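Local coordinates for protein glucose-6-phosphate isomerase (Thermus thermophilus, PDB 1ZZG) that probably catalyses the reversible isomerisation of glucose 6-phosphate to fructose 6-phosphate, an early step of glycolysis that is also used in gluconeogenesis, at residues 215-220 against 381-386; 248-253 against 348-353. All coordinates share one frame; numbering follows the deposited sequence.

Contact 1 (215-220 against 381-386); sequences KANETA and LMWQTA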
loop_
_atom_site.group_PDB
_atom_site.type_symbol
_atom_site.label_atom_id
_atom_site.label_comp_id
_atom_site.label_asym_id
_atom_site.label_seq_id
_atom_site.Cartn_x
_atom_site.Cartn_y
_atom_site.Cartn_z
ATOM N N LYS A 215 11.087 12.107 23.008
ATOM C CA LYS A 215 10.080 13.130 23.274
ATOM C C LYS A 215 8.723 12.458 23.478
ATOM O O LYS A 215 7.970 12.831 24.373
ATOM C CB LYS A 215 9.999 14.118 22.110
ATOM C CG LYS A 215 11.304 14.866 21.840
ATOM C CD LYS A 215 11.763 15.666 23.056
ATOM C CE LYS A 215 10.785 16.780 23.402
ATOM N NZ LYS A 215 11.231 17.584 24.581
ATOM N N ALA A 216 8.416 11.471 22.637
ATOM C CA ALA A 216 7.160 10.737 22.743
ATOM C C ALA A 216 7.096 10.058 24.113
ATOM O O ALA A 216 6.048 10.062 24.767
ATOM C CB ALA A 216 7.060 9.697 21.632
ATOM N N ASN A 217 8.213 9.477 24.551
ATOM C CA ASN A 217 8.245 8.829 25.865
ATOM C C ASN A 217 7.847 9.853 26.930
ATOM O O ASN A 217 7.133 9.536 27.870
ATOM C CB ASN A 217 9.639 8.290 26.191
ATOM C CG ASN A 217 9.941 6.980 25.488
ATOM O OD1 ASN A 217 9.063 6.365 24.872
ATOM N ND2 ASN A 217 11.188 6.534 25.593
ATOM N N GLU A 218 8.324 11.080 26.775
ATOM C CA GLU A 218 8.001 12.136 27.727
ATOM C C GLU A 218 6.499 12.386 27.752
ATOM O O GLU A 218 5.891 12.452 28.824
ATOM C CB GLU A 218 8.734 13.425 27.357
ATOM C CG GLU A 218 10.195 13.436 27.754
ATOM C CD GLU A 218 10.940 14.623 27.178
ATOM O OE1 GLU A 218 10.318 15.696 27.007
ATOM O OE2 GLU A 218 12.151 14.486 26.906
ATOM N N THR A 219 5.900 12.520 26.571
ATOM C CA THR A 219 4.469 12.764 26.492
ATOM C C THR A 219 3.691 11.608 27.113
ATOM O O THR A 219 2.654 11.815 27.731
ATOM C CB THR A 219 4.000 12.981 25.020
ATOM O OG1 THR A 219 4.131 11.764 24.275
ATOM C CG2 THR A 219 4.839 14.058 24.353
ATOM N N ALA A 220 4.201 10.389 26.970
ATOM C CA ALA A 220 3.520 9.226 27.528
ATOM C C ALA A 220 3.452 9.288 29.054
ATOM O O ALA A 220 2.541 8.726 29.663
ATOM C CB ALA A 220 4.220 7.943 27.090
ATOM N N LEU A 381 2.630 6.359 18.490
ATOM C CA LEU A 381 1.658 5.348 18.097
ATOM C C LEU A 381 1.868 4.033 18.831
ATOM O O LEU A 381 0.904 3.327 19.138
ATOM C CB LEU A 381 1.698 5.138 16.582
ATOM C CG LEU A 381 1.192 6.378 15.830
ATOM C CD1 LEU A 381 1.494 6.261 14.347
ATOM C CD2 LEU A 381 -0.307 6.541 16.068
ATOM N N MET A 382 3.121 3.698 19.120
ATOM C CA MET A 382 3.383 2.470 19.848
ATOM C C MET A 382 2.810 2.608 21.260
ATOM O O MET A 382 2.237 1.656 21.785
ATOM C CB MET A 382 4.885 2.161 19.868
ATOM C CG MET A 382 5.383 1.653 18.516
ATOM S SD MET A 382 7.116 1.095 18.464
ATOM C CE MET A 382 7.942 2.604 17.944
ATOM N N TRP A 383 2.948 3.790 21.864
ATOM C CA TRP A 383 2.398 4.023 23.200
ATOM C C TRP A 383 0.876 3.961 23.127
ATOM O O TRP A 383 0.227 3.331 23.961
ATOM C CB TRP A 383 2.810 5.391 23.742
ATOM C CG TRP A 383 4.140 5.407 24.403
ATOM C CD1 TRP A 383 5.312 5.869 23.878
ATOM C CD2 TRP A 383 4.441 4.961 25.733
ATOM N NE1 TRP A 383 6.328 5.745 24.802
ATOM C CE2 TRP A 383 5.819 5.191 25.948
ATOM C CE3 TRP A 383 3.677 4.393 26.766
ATOM C CZ2 TRP A 383 6.455 4.873 27.154
ATOM C CZ3 TRP A 383 4.313 4.077 27.971
ATOM C CH2 TRP A 383 5.687 4.318 28.150
ATOM N N GLN A 384 0.316 4.641 22.132
ATOM C CA GLN A 384 -1.128 4.650 21.926
ATOM C C GLN A 384 -1.626 3.218 21.901
ATOM O O GLN A 384 -2.590 2.871 22.574
ATOM C CB GLN A 384 -1.464 5.320 20.595
ATOM C CG GLN A 384 -2.871 5.047 20.088
ATOM C CD GLN A 384 -3.115 5.675 18.731
ATOM O OE1 GLN A 384 -3.117 6.896 18.594
ATOM N NE2 GLN A 384 -3.312 4.837 17.712
ATOM N N THR A 385 -0.948 2.389 21.115
ATOM C CA THR A 385 -1.312 0.988 20.980
ATOM C C THR A 385 -1.176 0.212 22.293
ATOM O O THR A 385 -2.054 -0.584 22.641
ATOM C CB THR A 385 -0.461 0.321 19.884
ATOM O OG1 THR A 385 -0.641 1.029 18.648
ATOM C CG2 THR A 385 -0.871 -1.131 19.700
ATOM N N ALA A 386 -0.087 0.438 23.024
ATOM C CA ALA A 386 0.105 -0.259 24.296
ATOM C C ALA A 386 -0.983 0.159 25.293
ATOM O O ALA A 386 -1.521 -0.680 26.016
ATOM C CB ALA A 386 1.502 0.034 24.864
#

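Contact 2 (248-253 against 348-353); sequences MVYSER and EATYEA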
loop_
_atom_site.group_PDB
_atom_site.type_symbol
_atom_site.label_atom_id
_atom_site.label_comp_id
_atom_site.label_asym_id
_atom_site.label_seq_id
_atom_site.Cartn_x
_atom_site.Cartn_y
_atom_site.Cartn_z
ATOM N N MET A 248 -4.555 8.014 7.538
ATOM C CA MET A 248 -4.207 8.695 6.294
ATOM C C MET A 248 -3.072 9.706 6.434
ATOM O O MET A 248 -3.178 10.675 7.183
ATOM C CB MET A 248 -5.465 9.382 5.756
ATOM C CG MET A 248 -5.342 10.023 4.388
ATOM S SD MET A 248 -6.987 10.603 3.860
ATOM C CE MET A 248 -6.620 11.271 2.248
ATOM N N VAL A 249 -1.993 9.490 5.685
ATOM C CA VAL A 249 -0.832 10.370 5.752
ATOM C C VAL A 249 -0.651 11.240 4.511
ATOM O O VAL A 249 -0.570 10.730 3.394
ATOM C CB VAL A 249 0.460 9.549 5.960
ATOM C CG1 VAL A 249 1.656 10.479 6.101
ATOM C CG2 VAL A 249 0.320 8.672 7.189
ATOM N N TYR A 250 -0.586 12.553 4.716
ATOM C CA TYR A 250 -0.399 13.494 3.621
ATOM C C TYR A 250 1.068 13.746 3.326
ATOM O O TYR A 250 1.597 14.820 3.612
ATOM C CB TYR A 250 -1.098 14.824 3.920
ATOM C CG TYR A 250 -2.513 14.836 3.415
ATOM C CD1 TYR A 250 -3.520 14.143 4.084
ATOM C CD2 TYR A 250 -2.831 15.464 2.208
ATOM C CE1 TYR A 250 -4.808 14.067 3.563
ATOM C CE2 TYR A 250 -4.117 15.393 1.676
ATOM C CZ TYR A 250 -5.096 14.693 2.356
ATOM O OH TYR A 250 -6.358 14.599 1.813
ATOM N N SER A 251 1.709 12.741 2.744
ATOM C CA SER A 251 3.118 12.801 2.387
ATOM C C SER A 251 3.448 11.604 1.512
ATOM O O SER A 251 2.871 10.531 1.678
ATOM C CB SER A 251 3.990 12.761 3.647
ATOM O OG SER A 251 5.368 12.681 3.314
ATOM N N GLU A 252 4.359 11.794 0.563
ATOM C CA GLU A 252 4.772 10.695 -0.299
ATOM C C GLU A 252 6.027 10.075 0.323
ATOM O O GLU A 252 6.244 8.865 0.238
ATOM C CB GLU A 252 5.057 11.199 -1.720
ATOM C CG GLU A 252 5.546 10.126 -2.697
ATOM C CD GLU A 252 4.515 9.033 -2.996
ATOM O OE1 GLU A 252 3.321 9.183 -2.646
ATOM O OE2 GLU A 252 4.910 8.011 -3.602
ATOM N N ARG A 253 6.852 10.905 0.955
ATOM C CA ARG A 253 8.064 10.408 1.607
ATOM C C ARG A 253 7.677 9.376 2.673
ATOM O O ARG A 253 8.412 8.414 2.919
ATOM C CB ARG A 253 8.831 11.564 2.258
ATOM C CG ARG A 253 9.384 12.583 1.266
ATOM C CD ARG A 253 9.984 13.756 2.014
ATOM N NE ARG A 253 11.050 13.312 2.905
ATOM C CZ ARG A 253 11.480 13.997 3.957
ATOM N NH1 ARG A 253 10.926 15.165 4.255
ATOM N NH2 ARG A 253 12.469 13.517 4.705
ATOM N N GLU A 348 -5.918 20.173 4.558
ATOM C CA GLU A 348 -6.874 20.921 5.374
ATOM C C GLU A 348 -8.269 20.790 4.777
ATOM O O GLU A 348 -9.243 20.574 5.497
ATOM C CB GLU A 348 -6.495 22.408 5.441
ATOM C CG GLU A 348 -5.190 22.733 6.176
ATOM C CD GLU A 348 -5.250 22.467 7.674
ATOM O OE1 GLU A 348 -6.369 22.406 8.238
ATOM O OE2 GLU A 348 -4.172 22.336 8.292
ATOM N N ALA A 349 -8.346 20.917 3.456
ATOM C CA ALA A 349 -9.608 20.827 2.733
ATOM C C ALA A 349 -10.287 19.479 2.943
ATOM O O ALA A 349 -11.482 19.417 3.221
ATOM C CB ALA A 349 -9.369 21.066 1.245
ATOM N N THR A 350 -9.523 18.399 2.811
ATOM C CA THR A 350 -10.073 17.060 2.987
ATOM C C THR A 350 -10.479 16.804 4.435
ATOM O O THR A 350 -11.509 16.176 4.701
ATOM C CB THR A 350 -9.064 15.987 2.551
ATOM O OG1 THR A 350 -8.788 16.137 1.153
ATOM C CG2 THR A 350 -9.622 14.595 2.812
ATOM N N TYR A 351 -9.659 17.288 5.364
ATOM C CA TYR A 351 -9.928 17.143 6.788
ATOM C C TYR A 351 -11.314 17.738 7.060
ATOM O O TYR A 351 -12.164 17.108 7.699
ATOM C CB TYR A 351 -8.835 17.873 7.585
ATOM C CG TYR A 351 -8.976 17.833 9.094
ATOM C CD1 TYR A 351 -9.573 16.747 9.741
ATOM C CD2 TYR A 351 -8.474 18.871 9.880
ATOM C CE1 TYR A 351 -9.665 16.700 11.135
ATOM C CE2 TYR A 351 -8.559 18.835 11.268
ATOM C CZ TYR A 351 -9.153 17.749 11.888
ATOM O OH TYR A 351 -9.234 17.717 13.257
ATOM N N GLU A 352 -11.543 18.938 6.539
ATOM C CA GLU A 352 -12.828 19.612 6.711
ATOM C C GLU A 352 -13.960 18.893 5.965
ATOM O O GLU A 352 -15.069 18.770 6.483
ATOM C CB GLU A 352 -12.741 21.060 6.219
ATOM C CG GLU A 352 -13.956 21.900 6.593
ATOM C CD GLU A 352 -13.948 23.277 5.954
ATOM O OE1 GLU A 352 -12.863 23.895 5.864
ATOM O OE2 GLU A 352 -15.036 23.747 5.553
ATOM N N ALA A 353 -13.686 18.420 4.750
ATOM C CA ALA A 353 -14.710 17.730 3.967
ATOM C C ALA A 353 -15.164 16.459 4.672
ATOM O O ALA A 353 -16.354 16.142 4.708
ATOM C CB ALA A 353 -14.182 17.402 2.567
#

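Contact 1 (215-220 against 381-386)
The indole of Trp383 lies flat beneath the methyl group of Ala220, whose CB sits over one face of the six-membered ring. CB is 3.4 Å from the centroid of that ring, a CH-pi contact. The nearest ring atom is CD2 of the ring fusion, 3.3 Å from Ala220 CB. One turn back along 215-220, Asn217 takes the same indole by its rim. Trp383 NE1 donates to Asn217 OD1 over 2.8 Å, with an N-H...O angle of 164°, and the oxygen lies in the indole plane. The amide itself stands almost perpendicular to that plane. Asn217 can do this although its CB does not point at the other helix: with CG turned beside the backbone N (chi1 -78°), the carbonyl end comes round to the indole N-H. Methyl on the face and oxygen at the rim together should limit how far the ring can tilt or slide. OD1 is gripped a second time by Gln379 NE2, and ND2 donates to Met44 O, so both ends of the amide are held. Thr219 OG1 folds back on its own helix, to Ala216 O at 2.6 Å, sharing that carbonyl with Ala220 N. This is packing of two near-parallel helices bridged by a tryptophan: the segments run 33° apart with axes 10.1 Å from each other, and the indole spans the gap. Trp43 meets the indole edge-to-face and Pro229 of helix 228-238 packs against it, while helix 257-269 touches the 381-386 segment through Leu264, setting helix 371-391 among three helices.

Contact 2 (248-253 against 348-353)
Thr350 OG1 is the polar atom on which this contact turns: it is hydrogen-bonded to Glu346 O one turn back in its own helix, has a weak bond to Gln292 OE1, and lies 3.0 Å from Tyr250 OH. Thr350 has its hydroxyl beside the backbone N (chi1 -63°), which leaves the methyl, CG2, anti to that N. The phenol oxygen of Tyr250 comes against this branch point and touches all of it, with CB at 3.1 Å and CG2 at 3.4 Å from Tyr250 OH. That oxygen does the touching, while CZ behind it stays 4.1 Å from Thr350 OG1. Tyr250 OH is hydrogen-bonded to Gln292 OE1, which thus takes part in a bond with the tyrosine and a weak one with the threonine. Tyr250 is also the centre of an inverse gamma turn, closed by a weak bond from Ser251 N to Val249 O at 3.1 Å, just as strand 244-249 ends. Beyond this turn the chain heads for the dimer interface, where Glu102 of the second subunit accepts from Ser251 OG and from the backbone N of Glu252 and Arg253. Strand end, sheet and flanking helix form an alpha/beta layering consistent with the domains of the SIS clan. Strand 244-249 lies between strands 306-313 and 278-287 in the mixed sheet, and helix 339-356 packs beside the sheet, with Leu343 and Ala347 against Tyr250 and Tyr351 resting on strands 306-313 and 360-366.

Overall arrangement
Both contacts are buried, but they join different elements. Contact 1 pairs two helices, 206-221 and 371-391, whereas contact 2 links the turn that follows strand 244-249 to helix 339-356. Their centres are about 23 Å apart and their nearest atoms about 8 Å, without touching. Along the sequence, contact 2 falls wholly between the two segments of contact 1. Contact 1 buries more surface, 168 against 96 Å², and combines an aromatic face with a directed hydrogen bond; contact 2 brings two hydroxyls close, with a glutamine from outside bonded to one and weakly to the other. No other chain touches contact 1, while the segments of contact 2 also face the second subunit.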